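Local coordinates for 33 kDa chaperonin (Thermotoga maritima, PDB 1VQ0), which probably acts as a redox-regulated chaperone that keeps thermally unfolding and oxidatively damaged proteins from aggregating irreversibly, at residues His42-Leu52 with Gly97-Leu106; Asn79-Ala87 with Gly118-Arg126. All coordinates share one frame; numbering follows the deposited sequence.

Interaction 1 (His42-Leu52 with Gly97-Leu106); sequences HALSYLATVVL and GYVANPKVEL
Ser45, at the N-cap of helix 46-62, meets the type I beta turn Asn101-Val104 that follows strand 94-99 in the Hsp33 fold. Its OG donates a hydrogen bond to Val104 O at 2.7 Å, in the carbonyl plane, and accepts from Ala48 N at 3.1 Å. With OG lying between the backbone N and the carbonyl carbon (chi1 69°), the hydroxyl can cap the helix and hold the turn at once, while Ser45 N bonds almost straight to Pro102 O. Behind this polar group, Leu47 and Val104 cross at a slant, the CD2 branch of the leucine resting on CG1 of the valine and on Leu106 CB. Ala48 CB presses against Pro102 O at 3.4 Å. The Leu44 and Pro102 side chains cross at about a right angle, with Leu44 CD2 against Pro102 CB, while Leu52, in helix 46-62, packs CB on Val99 CG1 and CD1 over Tyr98 N. At the end of helix 32-42, just before Ala43, the C-prime residue of a Schellman motif, His42 reaches the strand: NE2 donates to Gly97 O at 2.8 Å, a bent bond (137° at the hydrogen), with Trp277 O as a weak second partner. Replacing the imidazole by an alanine here is likely to leave Gly97 O without this donor and open a gap beside Tyr98 CB. The oxygen lies near the imidazole edge, tilted 28° from the ring plane, while His42 CE1 stands 3.9 Å from Tyr98 CB.

Interaction 2 (Asn79-Ala87 with Gly118-Arg126); sequences NGPIRRVVA and GAIGQGVLR
Gly80 fits its bare CA into the C-terminal end of helix 116-120, where the type I turn Gly80-Arg83 meets the helix end. The CA atoms of Gly80 and Gly121 come within 4.0 Å, a closeness that depends on both being glycines: a beta carbon on Gly80 would run into Ala119 O, and one on Gly121 into Gly80 N and Asn79 OD1. Gly121 also has a positive phi of 71°, which takes the chain out of the helix. Two carbonyls project from the helix end into this loop. Ala119 O accepts from Ile82 N at 3.1 Å and also meets Gly80 CA, while Ile120 O takes Gly80 N at 2.9 Å from well above its carbonyl plane. Pro81 sets CD against Gly118 O and Ala119 O. Alongside, Asn79 and Gln122 point the same way with their amide planes 64° apart; Asn79 OD1 accepts from Gln122 N at 2.8 Å, Asn79 N donates to Gln122 O, and Gln122 OE1 is hydrogen-bonded to Lys134 NZ of the second subunit. On the buried side Ile82 is the bump: its CB and CG2 fit against the hollow of the helix end formed by the Ala119 methyl and carbonyl and Ile120 CG1. Val85 CG2 touches Ile120 CG1 at 4.3 Å. Arg84 and Arg126 bring their NH2 atoms to 3.3 Å, guanidinium planes nearly perpendicular, as both are salt-bridged to Asp75; Arg126 also pairs with Glu77. Helix 46-62 covers Ile82 and Val85 through Val51, and strand 71-78 supports Ile120 through Ile76.

Both contacts belong to one body of structure, their segments alternating along the chain and their centres 11 Å apart. They share the large sheet, in which strands 84-90 and 94-99 are neighbours, joined by Ala100 N to Arg84 O; Asn101 ND2 to Pro81 O links the two turns. Each is only partly buried, though interaction 1 has more buried residues among those that touch. It sets a helix start against a turn and has the larger leucine, valine and alanine packing, with its His42 and Tyr98 end meeting residues of the zinc-binding region. Interaction 2 sets a turn against a helix end, relies more on backbone bonds and glycines, and carries an arginine-acid cluster and a side touching the second subunit.

Interaction 1 (His42-Leu52 with Gly97-Leu106)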
loop_
_atom_site.group_PDB
_atom_site.type_symbol
_atom_site.label_atom_id
_atom_site.label_comp_id
_atom_site.label_asym_id
_atom_site.label_seq_id
_atom_site.Cartn_x
_atom_site.Cartn_y
_atom_site.Cartn_z
ATOM N N HIS A 42 -5.149 -24.658 -13.667
ATOM C CA HIS A 42 -5.646 -24.647 -12.289
ATOM C C HIS A 42 -6.892 -25.467 -12.042
ATOM O O HIS A 42 -7.339 -25.509 -10.923
ATOM C CB HIS A 42 -5.971 -23.209 -11.895
ATOM C CG HIS A 42 -4.771 -22.331 -11.762
ATOM N ND1 HIS A 42 -3.757 -22.581 -10.853
ATOM C CD2 HIS A 42 -4.451 -21.167 -12.386
ATOM C CE1 HIS A 42 -2.873 -21.596 -10.924
ATOM N NE2 HIS A 42 -3.265 -20.728 -11.847
ATOM N N ALA A 43 -7.457 -26.074 -13.080
ATOM C CA ALA A 43 -8.686 -26.845 -12.965
ATOM C C ALA A 43 -9.755 -26.028 -12.230
ATOM O O ALA A 43 -10.381 -26.501 -11.261
ATOM C CB ALA A 43 -8.424 -28.214 -12.271
ATOM N N LEU A 44 -9.947 -24.798 -12.712
ATOM C CA LEU A 44 -10.889 -23.848 -12.117
ATOM C C LEU A 44 -12.330 -24.290 -12.288
ATOM O O LEU A 44 -12.719 -24.786 -13.315
ATOM C CB LEU A 44 -10.727 -22.442 -12.740
ATOM C CG LEU A 44 -9.355 -21.752 -12.624
ATOM C CD1 LEU A 44 -9.418 -20.441 -13.252
ATOM C CD2 LEU A 44 -8.870 -21.608 -11.168
ATOM N N SER A 45 -13.133 -24.057 -11.265
ATOM C CA SER A 45 -14.575 -24.157 -11.357
ATOM C C SER A 45 -15.077 -23.063 -12.283
ATOM O O SER A 45 -14.331 -22.129 -12.640
ATOM C CB SER A 45 -15.157 -23.952 -9.960
ATOM O OG SER A 45 -14.978 -22.586 -9.518
ATOM N N TYR A 46 -16.344 -23.130 -12.655
ATOM C CA TYR A 46 -16.943 -22.060 -13.461
ATOM C C TYR A 46 -16.822 -20.691 -12.763
ATOM O O TYR A 46 -16.383 -19.719 -13.324
ATOM C CB TYR A 46 -18.403 -22.367 -13.800
ATOM C CG TYR A 46 -18.597 -23.582 -14.675
ATOM C CD1 TYR A 46 -17.985 -23.659 -15.916
ATOM C CD2 TYR A 46 -19.378 -24.667 -14.254
ATOM C CE1 TYR A 46 -18.137 -24.749 -16.730
ATOM C CE2 TYR A 46 -19.565 -25.773 -15.066
ATOM C CZ TYR A 46 -18.928 -25.815 -16.306
ATOM O OH TYR A 46 -19.053 -26.899 -17.160
ATOM N N LEU A 47 -17.185 -20.641 -11.502
ATOM C CA LEU A 47 -17.146 -19.381 -10.824
ATOM C C LEU A 47 -15.701 -18.805 -10.713
ATOM O O LEU A 47 -15.488 -17.636 -10.895
ATOM C CB LEU A 47 -17.805 -19.546 -9.446
ATOM C CG LEU A 47 -17.684 -18.376 -8.495
ATOM C CD1 LEU A 47 -18.350 -17.114 -9.107
ATOM C CD2 LEU A 47 -18.267 -18.755 -7.140
ATOM N N ALA A 48 -14.735 -19.666 -10.378
ATOM C CA ALA A 48 -13.345 -19.272 -10.211
ATOM C C ALA A 48 -12.740 -18.884 -11.551
ATOM O O ALA A 48 -11.895 -18.009 -11.605
ATOM C CB ALA A 48 -12.551 -20.399 -9.611
ATOM N N THR A 49 -13.233 -19.485 -12.614
ATOM C CA THR A 49 -12.876 -19.059 -13.992
ATOM C C THR A 49 -13.275 -17.589 -14.220
ATOM O O THR A 49 -12.507 -16.785 -14.731
ATOM C CB THR A 49 -13.565 -19.972 -15.027
ATOM O OG1 THR A 49 -13.132 -21.334 -14.877
ATOM C CG2 THR A 49 -13.147 -19.591 -16.452
ATOM N N VAL A 50 -14.484 -17.219 -13.795
ATOM C CA VAL A 50 -14.973 -15.879 -14.087
ATOM C C VAL A 50 -14.226 -14.859 -13.197
ATOM O O VAL A 50 -13.845 -13.792 -13.645
ATOM C CB VAL A 50 -16.522 -15.828 -13.916
ATOM C CG1 VAL A 50 -17.058 -14.372 -13.959
ATOM C CG2 VAL A 50 -17.195 -16.650 -14.995
ATOM N N VAL A 51 -14.019 -15.212 -11.928
ATOM C CA VAL A 51 -13.367 -14.305 -10.981
ATOM C C VAL A 51 -11.906 -14.036 -11.379
ATOM O O VAL A 51 -11.486 -12.893 -11.529
ATOM C CB VAL A 51 -13.403 -14.874 -9.528
ATOM C CG1 VAL A 51 -12.706 -13.903 -8.554
ATOM C CG2 VAL A 51 -14.821 -15.068 -9.057
ATOM N N LEU A 52 -11.139 -15.106 -11.531
ATOM C CA LEU A 52 -9.777 -15.003 -12.031
ATOM C C LEU A 52 -9.678 -14.386 -13.438
ATOM O O LEU A 52 -8.793 -13.607 -13.691
ATOM C CB LEU A 52 -9.061 -16.331 -11.955
ATOM C CG LEU A 52 -7.547 -16.340 -12.302
ATOM C CD1 LEU A 52 -6.765 -15.257 -11.552
ATOM C CD2 LEU A 52 -6.881 -17.679 -12.062
ATOM N N GLY A 97 -1.642 -15.857 -12.927
ATOM C CA GLY A 97 -2.644 -15.630 -11.894
ATOM C C GLY A 97 -3.120 -16.884 -11.192
ATOM O O GLY A 97 -2.825 -17.987 -11.633
ATOM N N TYR A 98 -3.825 -16.708 -10.083
ATOM C CA TYR A 98 -4.318 -17.815 -9.251
ATOM C C TYR A 98 -5.373 -17.290 -8.251
ATOM O O TYR A 98 -5.476 -16.071 -8.010
ATOM C CB TYR A 98 -3.175 -18.506 -8.515
ATOM C CG TYR A 98 -2.450 -17.667 -7.436
ATOM C CD1 TYR A 98 -1.352 -16.898 -7.750
ATOM C CD2 TYR A 98 -2.852 -17.712 -6.084
ATOM C CE1 TYR A 98 -0.683 -16.124 -6.762
ATOM C CE2 TYR A 98 -2.198 -16.946 -5.085
ATOM C CZ TYR A 98 -1.116 -16.142 -5.452
ATOM O OH TYR A 98 -0.412 -15.418 -4.501
ATOM N N VAL A 99 -6.155 -18.218 -7.696
ATOM C CA VAL A 99 -7.115 -17.901 -6.650
ATOM C C VAL A 99 -6.830 -18.827 -5.509
ATOM O O VAL A 99 -6.264 -19.900 -5.715
ATOM C CB VAL A 99 -8.573 -18.058 -7.058
ATOM C CG1 VAL A 99 -8.926 -17.150 -8.182
ATOM C CG2 VAL A 99 -8.915 -19.506 -7.440
ATOM N N ALA A 100 -7.214 -18.421 -4.295
ATOM C CA ALA A 100 -6.945 -19.252 -3.120
ATOM C C ALA A 100 -7.803 -20.520 -3.127
ATOM O O ALA A 100 -7.318 -21.588 -2.732
ATOM C CB ALA A 100 -7.141 -18.458 -1.836
ATOM N N ASN A 101 -9.027 -20.411 -3.670
ATOM C CA ASN A 101 -9.981 -21.499 -3.714
ATOM C C ASN A 101 -10.492 -21.780 -5.117
ATOM O O ASN A 101 -11.545 -21.310 -5.488
ATOM C CB ASN A 101 -11.153 -21.266 -2.726
ATOM C CG ASN A 101 -12.216 -22.428 -2.748
ATOM O OD1 ASN A 101 -11.959 -23.525 -3.272
ATOM N ND2 ASN A 101 -13.404 -22.167 -2.183
ATOM N N PRO A 102 -9.725 -22.556 -5.887
ATOM C CA PRO A 102 -10.054 -22.845 -7.278
ATOM C C PRO A 102 -11.372 -23.591 -7.519
ATOM O O PRO A 102 -11.865 -23.574 -8.632
ATOM C CB PRO A 102 -8.863 -23.729 -7.776
ATOM C CG PRO A 102 -8.060 -24.111 -6.619
ATOM C CD PRO A 102 -8.469 -23.205 -5.466
ATOM N N LYS A 103 -11.899 -24.272 -6.501
ATOM C CA LYS A 103 -13.125 -25.087 -6.621
ATOM C C LYS A 103 -14.384 -24.364 -6.098
ATOM O O LYS A 103 -15.434 -24.963 -5.975
ATOM C CB LYS A 103 -12.941 -26.406 -5.843
ATOM C CG LYS A 103 -12.087 -27.458 -6.502
ATOM C CD LYS A 103 -11.375 -27.055 -7.795
ATOM C CE LYS A 103 -10.583 -28.241 -8.452
ATOM N NZ LYS A 103 -11.403 -28.951 -9.452
ATOM N N VAL A 104 -14.261 -23.089 -5.769
ATOM C CA VAL A 104 -15.366 -22.348 -5.184
ATOM C C VAL A 104 -16.626 -22.413 -6.076
ATOM O O VAL A 104 -16.545 -22.285 -7.314
ATOM C CB VAL A 104 -14.966 -20.857 -4.957
ATOM C CG1 VAL A 104 -14.751 -20.147 -6.270
ATOM C CG2 VAL A 104 -16.046 -20.150 -4.125
ATOM N N GLU A 105 -17.774 -22.619 -5.424
ATOM C CA GLU A 105 -19.086 -22.579 -6.049
ATOM C C GLU A 105 -20.027 -21.759 -5.178
ATOM O O GLU A 105 -19.926 -21.764 -3.967
ATOM C CB GLU A 105 -19.689 -23.965 -6.135
ATOM C CG GLU A 105 -18.964 -24.969 -7.011
ATOM C CD GLU A 105 -19.642 -26.370 -6.961
ATOM O OE1 GLU A 105 -20.636 -26.597 -6.207
ATOM O OE2 GLU A 105 -19.163 -27.259 -7.676
ATOM N N LEU A 106 -20.992 -21.120 -5.804
ATOM C CA LEU A 106 -22.030 -20.341 -5.113
ATOM C C LEU A 106 -23.266 -20.360 -6.028
ATOM O O LEU A 106 -23.121 -20.609 -7.239
ATOM C CB LEU A 106 -21.559 -18.874 -5.014
ATOM C CG LEU A 106 -20.636 -18.457 -3.869
ATOM C CD1 LEU A 106 -20.378 -16.963 -3.939
ATOM C CD2 LEU A 106 -21.315 -18.814 -2.579
HETATM O O HOH W 1 -18.592 -22.632 -10.043
#

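Interaction 2 (Asn79-Ala87 with Gly118-Arg126)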
loop_
_atom_site.group_PDB
_atom_site.type_symbol
_atom_site.label_atom_id
_atom_site.label_comp_id
_atom_site.label_asym_id
_atom_site.label_seq_id
_atom_site.Cartn_x
_atom_site.Cartn_y
_atom_site.Cartn_z
ATOM N N ASN A 79 -13.278 -11.692 2.461
ATOM C CA ASN A 79 -13.808 -12.731 3.320
ATOM C C ASN A 79 -14.842 -13.697 2.656
ATOM O O ASN A 79 -15.400 -14.518 3.329
ATOM C CB ASN A 79 -14.387 -12.136 4.627
ATOM C CG ASN A 79 -15.670 -11.345 4.407
ATOM O OD1 ASN A 79 -16.151 -11.219 3.286
ATOM N ND2 ASN A 79 -16.191 -10.742 5.492
ATOM N N GLY A 80 -15.109 -13.554 1.368
ATOM C CA GLY A 80 -15.886 -14.532 0.661
ATOM C C GLY A 80 -15.123 -15.833 0.484
ATOM O O GLY A 80 -13.950 -15.887 0.802
ATOM N N PRO A 81 -15.801 -16.857 -0.038
ATOM C CA PRO A 81 -15.265 -18.227 -0.064
ATOM C C PRO A 81 -14.134 -18.454 -1.062
ATOM O O PRO A 81 -13.430 -19.462 -0.936
ATOM C CB PRO A 81 -16.519 -19.089 -0.349
ATOM C CG PRO A 81 -17.456 -18.205 -1.132
ATOM C CD PRO A 81 -17.191 -16.814 -0.532
ATOM N N ILE A 82 -13.960 -17.547 -2.054
ATOM C CA ILE A 82 -12.741 -17.573 -2.876
ATOM C C ILE A 82 -11.436 -17.072 -2.194
ATOM O O ILE A 82 -10.361 -17.515 -2.566
ATOM C CB ILE A 82 -12.920 -16.918 -4.263
ATOM C CG1 ILE A 82 -12.045 -17.658 -5.308
ATOM C CG2 ILE A 82 -12.633 -15.419 -4.213
ATOM C CD1 ILE A 82 -12.333 -17.317 -6.833
ATOM N N ARG A 83 -11.585 -16.143 -1.238
ATOM C CA ARG A 83 -10.561 -15.671 -0.297
ATOM C C ARG A 83 -9.560 -14.688 -0.875
ATOM O O ARG A 83 -9.314 -13.616 -0.308
ATOM C CB ARG A 83 -9.841 -16.827 0.394
ATOM C CG ARG A 83 -10.754 -17.828 1.080
ATOM C CD ARG A 83 -10.114 -18.693 2.228
ATOM N NE ARG A 83 -8.802 -19.306 1.945
ATOM C CZ ARG A 83 -8.586 -20.439 1.249
ATOM N NH1 ARG A 83 -9.587 -21.127 0.673
ATOM N NH2 ARG A 83 -7.328 -20.861 1.095
ATOM N N ARG A 84 -8.969 -15.069 -2.001
ATOM C CA ARG A 84 -7.927 -14.286 -2.639
ATOM C C ARG A 84 -7.872 -14.508 -4.150
ATOM O O ARG A 84 -8.030 -15.628 -4.620
ATOM C CB ARG A 84 -6.532 -14.627 -2.066
ATOM C CG ARG A 84 -5.614 -13.404 -2.126
ATOM C CD ARG A 84 -4.421 -13.553 -1.308
ATOM N NE ARG A 84 -3.582 -12.352 -1.220
ATOM C CZ ARG A 84 -2.523 -12.269 -0.394
ATOM N NH1 ARG A 84 -2.188 -13.282 0.382
ATOM N NH2 ARG A 84 -1.782 -11.201 -0.324
ATOM N N VAL A 85 -7.677 -13.400 -4.867
ATOM C CA VAL A 85 -7.552 -13.366 -6.308
ATOM C C VAL A 85 -6.352 -12.511 -6.681
ATOM O O VAL A 85 -6.305 -11.315 -6.343
ATOM C CB VAL A 85 -8.802 -12.745 -6.963
ATOM C CG1 VAL A 85 -8.747 -12.902 -8.439
ATOM C CG2 VAL A 85 -10.043 -13.368 -6.437
ATOM N N VAL A 86 -5.408 -13.119 -7.412
ATOM C CA VAL A 86 -4.128 -12.498 -7.747
ATOM C C VAL A 86 -3.869 -12.604 -9.269
ATOM O O VAL A 86 -3.924 -13.689 -9.862
ATOM C CB VAL A 86 -2.952 -13.185 -6.977
ATOM C CG1 VAL A 86 -1.642 -12.535 -7.294
ATOM C CG2 VAL A 86 -3.148 -13.098 -5.514
ATOM N N ALA A 87 -3.666 -11.473 -9.914
ATOM C CA ALA A 87 -3.341 -11.486 -11.320
ATOM C C ALA A 87 -2.193 -10.585 -11.594
ATOM O O ALA A 87 -2.243 -9.415 -11.223
ATOM C CB ALA A 87 -4.535 -11.128 -12.162
ATOM N N GLY A 118 -19.991 -11.932 -4.383
ATOM C CA GLY A 118 -20.191 -12.890 -3.293
ATOM C C GLY A 118 -18.950 -13.755 -3.110
ATOM O O GLY A 118 -18.540 -14.064 -2.006
ATOM N N ALA A 119 -18.321 -14.161 -4.213
ATOM C CA ALA A 119 -17.132 -15.013 -4.067
ATOM C C ALA A 119 -16.041 -14.268 -3.300
ATOM O O ALA A 119 -15.328 -14.839 -2.508
ATOM C CB ALA A 119 -16.618 -15.430 -5.407
ATOM N N ILE A 120 -15.884 -12.966 -3.587
ATOM C CA ILE A 120 -14.817 -12.162 -2.962
ATOM C C ILE A 120 -15.186 -11.680 -1.559
ATOM O O ILE A 120 -14.353 -11.651 -0.634
ATOM C CB ILE A 120 -14.455 -10.986 -3.891
ATOM C CG1 ILE A 120 -13.761 -11.526 -5.149
ATOM C CG2 ILE A 120 -13.617 -9.897 -3.123
ATOM C CD1 ILE A 120 -13.629 -10.497 -6.248
ATOM N N GLY A 121 -16.425 -11.273 -1.403
ATOM C CA GLY A 121 -16.873 -10.736 -0.125
ATOM C C GLY A 121 -16.277 -9.371 0.182
ATOM O O GLY A 121 -15.864 -8.631 -0.727
ATOM N N GLN A 122 -16.228 -9.075 1.458
ATOM C CA GLN A 122 -15.745 -7.826 2.026
ATOM C C GLN A 122 -14.244 -7.882 2.044
ATOM O O GLN A 122 -13.673 -8.842 2.552
ATOM C CB GLN A 122 -16.178 -7.674 3.493
ATOM C CG GLN A 122 -17.649 -7.525 3.753
ATOM C CD GLN A 122 -18.276 -6.618 2.776
ATOM O OE1 GLN A 122 -18.039 -5.404 2.816
ATOM N NE2 GLN A 122 -19.025 -7.194 1.836
ATOM N N GLY A 123 -13.610 -6.836 1.560
ATOM C CA GLY A 123 -12.178 -6.804 1.514
ATOM C C GLY A 123 -11.568 -5.645 0.759
ATOM O O GLY A 123 -12.143 -4.567 0.681
ATOM N N VAL A 124 -10.370 -5.884 0.236
ATOM C CA VAL A 124 -9.494 -4.813 -0.250
ATOM C C VAL A 124 -8.876 -5.186 -1.619
ATOM O O VAL A 124 -8.790 -6.350 -2.005
ATOM C CB VAL A 124 -8.305 -4.503 0.777
ATOM C CG1 VAL A 124 -8.812 -4.224 2.088
ATOM C CG2 VAL A 124 -7.282 -5.633 0.879
ATOM N N LEU A 125 -8.441 -4.158 -2.327
ATOM C CA LEU A 125 -7.697 -4.334 -3.545
ATOM C C LEU A 125 -6.323 -3.665 -3.425
ATOM O O LEU A 125 -6.228 -2.547 -3.004
ATOM C CB LEU A 125 -8.497 -3.772 -4.705
ATOM C CG LEU A 125 -7.884 -3.757 -6.110
ATOM C CD1 LEU A 125 -9.008 -3.547 -7.146
ATOM C CD2 LEU A 125 -6.910 -2.668 -6.243
ATOM N N ARG A 126 -5.293 -4.432 -3.764
ATOM C CA ARG A 126 -3.888 -4.050 -3.813
ATOM C C ARG A 126 -3.353 -4.092 -5.229
ATOM O O ARG A 126 -3.680 -4.989 -5.966
ATOM C CB ARG A 126 -3.015 -5.001 -2.959
ATOM C CG ARG A 126 -3.106 -4.707 -1.560
ATOM C CD ARG A 126 -2.205 -5.471 -0.614
ATOM N NE ARG A 126 -2.645 -6.822 -0.548
ATOM C CZ ARG A 126 -3.441 -7.354 0.350
ATOM N NH1 ARG A 126 -3.909 -6.675 1.350
ATOM N NH2 ARG A 126 -3.731 -8.632 0.242
#